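Local coordinates for DNA repair protein RAD7 (Saccharomyces cerevisiae, PDB 5ZB2) that is a component of the complex that promotes global genome nucleotide excision repair, which removes damage from nontranscribing DNA, and binds Elc1, at residues R357-S362 / N383-K388; I377-D382 / I398-D403. One frame throughout, in Å; residues are numbered along the deposited sequence.

Contact 1. Residues R357-S362 / N383-K388; sequences RCVDDS and NLVTEK
Asp361 carries its CG anti to its own carbonyl carbon (chi1 -64°), and Thr386 holds OG1 between its backbone N and carbonyl carbon (chi1 64°); the two side chains cross at about a right angle, and both carboxylate oxygens of Asp361 are engaged by the threonine. OD1 accepts the backbone N-H of Thr386 at 3.0 Å on its syn lone pair, in a fairly straight bond. OD2 accepts from Thr386 OG1 at 2.7 Å, also on the syn side and 17° out of the carboxylate plane. This two-point grip fixes the rotation of the carboxylate, whose OD1 also lies 3.4 Å from Val385 CA. An alanine in place of Asp361 would probably leave Thr386 N and OG1 without these acceptors, the hydroxyl keeping only the weak bond from Lys388 N. One water accepts from Asp361 N and donates to Leu384 O at 2.9 Å, bridging the two backbones. Leu384 CB also rests 4.0 Å from Asp360 CB. On the buried side, Val359 CG1 meets Val385 CG2 at 4.1 Å, with Phe340 of helix 337-341 also packing on Val359. The arrangement is that of a helix start in a leucine-rich-repeat solenoid: Asp360, whose OD1 accepts a hydrogen bond from the backbone N of Val363, is the N-cap of helix 361-370, and Asp361, in its first turn, grips the loop that follows strand 376-378.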
loop_
_atom_site.group_PDB
_atom_site.type_symbol
_atom_site.label_atom_id
_atom_site.label_comp_id
_atom_site.label_asym_id
_atom_site.label_seq_id
_atom_site.Cartn_x
_atom_site.Cartn_y
_atom_site.Cartn_z
ATOM N N ARG A 357 44.674 28.241 11.204
ATOM C CA ARG A 357 45.405 29.487 10.993
ATOM C C ARG A 357 46.776 29.258 10.359
ATOM O O ARG A 357 47.137 29.917 9.379
ATOM C CB ARG A 357 45.540 30.206 12.337
ATOM C CG ARG A 357 46.470 31.413 12.367
ATOM C CD ARG A 357 46.675 31.883 13.802
ATOM N NE ARG A 357 47.159 30.799 14.653
ATOM C CZ ARG A 357 48.420 30.378 14.690
ATOM N NH1 ARG A 357 49.343 30.949 13.926
ATOM N NH2 ARG A 357 48.755 29.376 15.491
ATOM N N CYS A 358 47.562 28.334 10.915
ATOM C CA CYS A 358 48.969 28.235 10.544
ATOM C C CYS A 358 49.194 27.706 9.131
ATOM O O CYS A 358 50.313 27.828 8.624
ATOM C CB CYS A 358 49.709 27.343 11.546
ATOM S SG CYS A 358 49.305 25.595 11.403
ATOM N N VAL A 359 48.178 27.137 8.479
ATOM C CA VAL A 359 48.383 26.507 7.177
ATOM C C VAL A 359 48.733 27.569 6.144
ATOM O O VAL A 359 48.049 28.594 6.024
ATOM C CB VAL A 359 47.137 25.712 6.758
ATOM C CG1 VAL A 359 47.333 25.071 5.385
ATOM C CG2 VAL A 359 46.820 24.641 7.787
ATOM N N ASP A 360 49.803 27.327 5.390
ATOM C CA ASP A 360 50.199 28.198 4.289
ATOM C C ASP A 360 50.684 27.315 3.143
ATOM O O ASP A 360 50.594 26.084 3.201
ATOM C CB ASP A 360 51.261 29.215 4.738
ATOM C CG ASP A 360 52.546 28.559 5.225
ATOM O OD1 ASP A 360 52.852 27.423 4.805
ATOM O OD2 ASP A 360 53.261 29.194 6.029
ATOM N N ASP A 361 51.213 27.949 2.095
ATOM C CA ASP A 361 51.648 27.203 0.918
ATOM C C ASP A 361 52.733 26.194 1.275
ATOM O O ASP A 361 52.745 25.075 0.751
ATOM C CB ASP A 361 52.147 28.166 -0.159
ATOM C CG ASP A 361 51.053 29.082 -0.673
ATOM O OD1 ASP A 361 49.873 28.669 -0.663
ATOM O OD2 ASP A 361 51.374 30.215 -1.089
ATOM N N SER A 362 53.653 26.575 2.164
ATOM C CA SER A 362 54.723 25.665 2.560
ATOM C C SER A 362 54.174 24.402 3.208
ATOM O O SER A 362 54.742 23.318 3.032
ATOM C CB SER A 362 55.685 26.373 3.515
ATOM O OG SER A 362 56.276 27.503 2.896
ATOM N N ASN A 383 43.587 31.947 4.721
ATOM C CA ASN A 383 43.857 33.044 3.796
ATOM C C ASN A 383 45.293 33.022 3.288
ATOM O O ASN A 383 45.566 33.512 2.187
ATOM C CB ASN A 383 43.552 34.378 4.477
ATOM C CG ASN A 383 42.098 34.498 4.900
ATOM O OD1 ASN A 383 41.200 33.983 4.233
ATOM N ND2 ASN A 383 41.861 35.175 6.017
ATOM N N LEU A 384 46.221 32.457 4.061
ATOM C CA LEU A 384 47.624 32.419 3.669
ATOM C C LEU A 384 47.916 31.376 2.593
ATOM O O LEU A 384 49.080 31.221 2.208
ATOM C CB LEU A 384 48.507 32.157 4.894
ATOM C CG LEU A 384 48.666 33.278 5.933
ATOM C CD1 LEU A 384 49.174 34.572 5.299
ATOM C CD2 LEU A 384 47.374 33.527 6.707
ATOM N N VAL A 385 46.904 30.663 2.107
ATOM C CA VAL A 385 47.063 29.749 0.981
ATOM C C VAL A 385 46.701 30.508 -0.290
ATOM O O VAL A 385 45.551 30.928 -0.464
ATOM C CB VAL A 385 46.183 28.500 1.145
ATOM C CG1 VAL A 385 46.397 27.543 -0.020
ATOM C CG2 VAL A 385 46.477 27.799 2.470
ATOM N N THR A 386 47.676 30.679 -1.177
ATOM C CA THR A 386 47.517 31.475 -2.387
ATOM C C THR A 386 47.404 30.569 -3.610
ATOM O O THR A 386 47.399 29.339 -3.510
ATOM C CB THR A 386 48.689 32.446 -2.551
ATOM O OG1 THR A 386 49.903 31.709 -2.743
ATOM C CG2 THR A 386 48.826 33.332 -1.329
ATOM N N GLU A 387 47.309 31.205 -4.782
ATOM C CA GLU A 387 47.288 30.454 -6.033
ATOM C C GLU A 387 48.590 29.694 -6.243
ATOM O O GLU A 387 48.599 28.642 -6.893
ATOM C CB GLU A 387 47.022 31.397 -7.213
ATOM C CG GLU A 387 48.176 32.332 -7.595
ATOM C CD GLU A 387 48.352 33.491 -6.632
ATOM O OE1 GLU A 387 47.339 33.954 -6.068
ATOM O OE2 GLU A 387 49.501 33.939 -6.440
ATOM N N LYS A 388 49.694 30.207 -5.699
ATOM C CA LYS A 388 51.004 29.586 -5.847
ATOM C C LYS A 388 51.124 28.264 -5.099
ATOM O O LYS A 388 52.179 27.626 -5.177
ATOM C CB LYS A 388 52.082 30.563 -5.366
ATOM C CG LYS A 388 53.501 30.208 -5.778
ATOM C CD LYS A 388 54.482 31.284 -5.336
ATOM C CE LYS A 388 55.909 30.938 -5.728
ATOM N NZ LYS A 388 56.879 31.973 -5.273
HETATM O O HOH W 1 51.896 31.048 1.782
#

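Contact 2. Residues I377-D382 / I398-D403; sequences IDVFGD and IGRQSD
Asp378 and Ile398 pair as a parallel beta bridge, and the tight part of the contact is built around their backbones. Ile398 N donates to Ile377 O at 3.1 Å, tilted 32° from the carbonyl plane, whereas Val379 N reaches Ile398 O at 2.8 Å almost in line with the carbonyl bond. Just past the bridge the chains close to 3.8 Å between the CA atoms of Phe380 and Gly399. A side chain on Gly399 would run into Phe380 N and Asp378 OD1, and the bare backbone lets Phe380 CA make a CA-H...O contact with Gly399 O at 3.3 Å. Asp378 OD1 accepts from Phe380 N, two residues on, at 2.9 Å, an Asx turn. Val379, buried, meets Arg400 through CG2 and CD at 4.0 Å, the side chains side by side and pointing the same way. The solvent side, with the exposed Phe380 and Ile398, is looser. Here Asp378, its CG anti to the backbone N (chi1 -166°), crosses Ile398 at about a right angle, CB to CG1 3.7 Å. The Phe380 ring offers its edge to Gly399 CA, 3.9 Å from CD2, and Asp403 OD2 is only weakly bonded to the N-H groups of Gly399 and Arg400. The bridge joins strands 376-378 and 396-398 at the last edge of the parallel strand series: strand 350-352 and the loop after it pair with 376-378 across from 396-398, while Ile364 of helix 361-370 packs on Ile377 and Val379.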
loop_
_atom_site.group_PDB
_atom_site.type_symbol
_atom_site.label_atom_id
_atom_site.label_comp_id
_atom_site.label_asym_id
_atom_site.label_seq_id
_atom_site.Cartn_x
_atom_site.Cartn_y
_atom_site.Cartn_z
ATOM N N ILE A 377 42.363 18.282 0.249
ATOM C CA ILE A 377 42.699 19.080 1.422
ATOM C C ILE A 377 41.774 20.287 1.434
ATOM O O ILE A 377 41.805 21.105 0.507
ATOM C CB ILE A 377 44.170 19.536 1.421
ATOM C CG1 ILE A 377 45.116 18.332 1.377
ATOM C CG2 ILE A 377 44.461 20.400 2.652
ATOM C CD1 ILE A 377 46.572 18.723 1.170
ATOM N N ASP A 378 40.958 20.402 2.477
ATOM C CA ASP A 378 40.080 21.551 2.637
ATOM C C ASP A 378 40.847 22.661 3.347
ATOM O O ASP A 378 41.292 22.482 4.485
ATOM C CB ASP A 378 38.821 21.170 3.417
ATOM C CG ASP A 378 37.736 22.230 3.328
ATOM O OD1 ASP A 378 38.068 23.431 3.199
ATOM O OD2 ASP A 378 36.545 21.858 3.377
ATOM N N VAL A 379 41.014 23.795 2.667
ATOM C CA VAL A 379 41.726 24.943 3.211
ATOM C C VAL A 379 40.800 26.149 3.363
ATOM O O VAL A 379 41.259 27.286 3.409
ATOM C CB VAL A 379 42.955 25.295 2.350
ATOM C CG1 VAL A 379 43.952 24.139 2.344
ATOM C CG2 VAL A 379 42.532 25.652 0.932
ATOM N N PHE A 380 39.496 25.906 3.448
ATOM C CA PHE A 380 38.539 26.992 3.593
ATOM C C PHE A 380 38.888 27.833 4.812
ATOM O O PHE A 380 38.997 27.312 5.926
ATOM C CB PHE A 380 37.124 26.431 3.712
ATOM C CG PHE A 380 36.057 27.485 3.700
ATOM C CD1 PHE A 380 35.696 28.142 4.866
ATOM C CD2 PHE A 380 35.417 27.823 2.520
ATOM C CE1 PHE A 380 34.716 29.115 4.854
ATOM C CE2 PHE A 380 34.435 28.795 2.501
ATOM C CZ PHE A 380 34.083 29.442 3.670
ATOM N N GLY A 381 39.070 29.135 4.597
ATOM C CA GLY A 381 39.415 30.048 5.663
ATOM C C GLY A 381 40.898 30.292 5.839
ATOM O O GLY A 381 41.272 31.221 6.567
ATOM N N ASP A 382 41.753 29.492 5.200
ATOM C CA ASP A 382 43.204 29.632 5.323
ATOM C C ASP A 382 43.668 30.678 4.317
ATOM O O ASP A 382 44.101 30.362 3.208
ATOM C CB ASP A 382 43.895 28.292 5.098
ATOM C CG ASP A 382 43.387 27.209 6.035
ATOM O OD1 ASP A 382 42.891 27.549 7.130
ATOM O OD2 ASP A 382 43.486 26.016 5.677
ATOM N N ILE A 398 40.214 22.321 -1.881
ATOM C CA ILE A 398 38.860 22.856 -1.826
ATOM C C ILE A 398 38.810 23.932 -0.751
ATOM O O ILE A 398 39.562 23.896 0.231
ATOM C CB ILE A 398 37.817 21.748 -1.557
ATOM C CG1 ILE A 398 38.152 20.994 -0.265
ATOM C CG2 ILE A 398 37.755 20.797 -2.745
ATOM C CD1 ILE A 398 37.198 19.862 0.078
ATOM N N GLY A 399 37.921 24.902 -0.947
ATOM C CA GLY A 399 37.810 26.017 -0.029
ATOM C C GLY A 399 38.648 27.220 -0.395
ATOM O O GLY A 399 39.039 27.985 0.495
ATOM N N ARG A 400 38.938 27.414 -1.676
ATOM C CA ARG A 400 39.729 28.549 -2.120
ATOM C C ARG A 400 38.888 29.825 -2.099
ATOM O O ARG A 400 37.679 29.803 -1.854
ATOM C CB ARG A 400 40.273 28.297 -3.526
ATOM C CG ARG A 400 40.931 26.936 -3.710
ATOM C CD ARG A 400 42.170 26.791 -2.844
ATOM N NE ARG A 400 43.220 27.729 -3.229
ATOM C CZ ARG A 400 44.082 27.529 -4.223
ATOM N NH1 ARG A 400 45.003 28.441 -4.493
ATOM N NH2 ARG A 400 44.026 26.422 -4.953
ATOM N N GLN A 401 39.547 30.956 -2.366
ATOM C CA GLN A 401 38.830 32.226 -2.427
ATOM C C GLN A 401 37.793 32.227 -3.541
ATOM O O GLN A 401 36.763 32.901 -3.426
ATOM C CB GLN A 401 39.812 33.384 -2.621
ATOM C CG GLN A 401 39.137 34.747 -2.779
ATOM C CD GLN A 401 40.127 35.873 -2.998
ATOM O OE1 GLN A 401 41.333 35.701 -2.820
ATOM N NE2 GLN A 401 39.618 37.037 -3.390
ATOM N N SER A 402 38.045 31.491 -4.628
ATOM C CA SER A 402 37.075 31.417 -5.714
ATOM C C SER A 402 35.734 30.871 -5.246
ATOM O O SER A 402 34.710 31.143 -5.881
ATOM C CB SER A 402 37.619 30.547 -6.849
ATOM O OG SER A 402 37.735 29.194 -6.446
ATOM N N ASP A 403 35.714 30.107 -4.156
ATOM C CA ASP A 403 34.478 29.574 -3.603
ATOM C C ASP A 403 33.779 30.552 -2.666
ATOM O O ASP A 403 32.716 30.220 -2.129
ATOM C CB ASP A 403 34.758 28.261 -2.859
ATOM C CG ASP A 403 35.295 27.176 -3.774
ATOM O OD1 ASP A 403 34.866 27.116 -4.946
ATOM O OD2 ASP A 403 36.148 26.382 -3.321
#

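In the fold
Followed from the N terminus, the chain leaves strand 350-352, passes 357-362 into helix 361-370, then runs through 377-382 directly into 383-388 and on by strand 396-398 to 398-403. The segments therefore alternate and the two contacts cross. Contact 1 closes the loop that holds the rest of helix 361-370 and strand 376-378; contact 2 closes an overlapping loop that begins inside the first, holds no helix and returns as strand 396-398. Their centres are about 10 Å apart. They also touch directly: Arg400 NH1 packs 2.7 Å from Thr386 O, and Val359 packs against Asp382. Together they tie the last helix, its preceding loop and the final two strands into the C-terminal end of the leucine-rich-repeat solenoid.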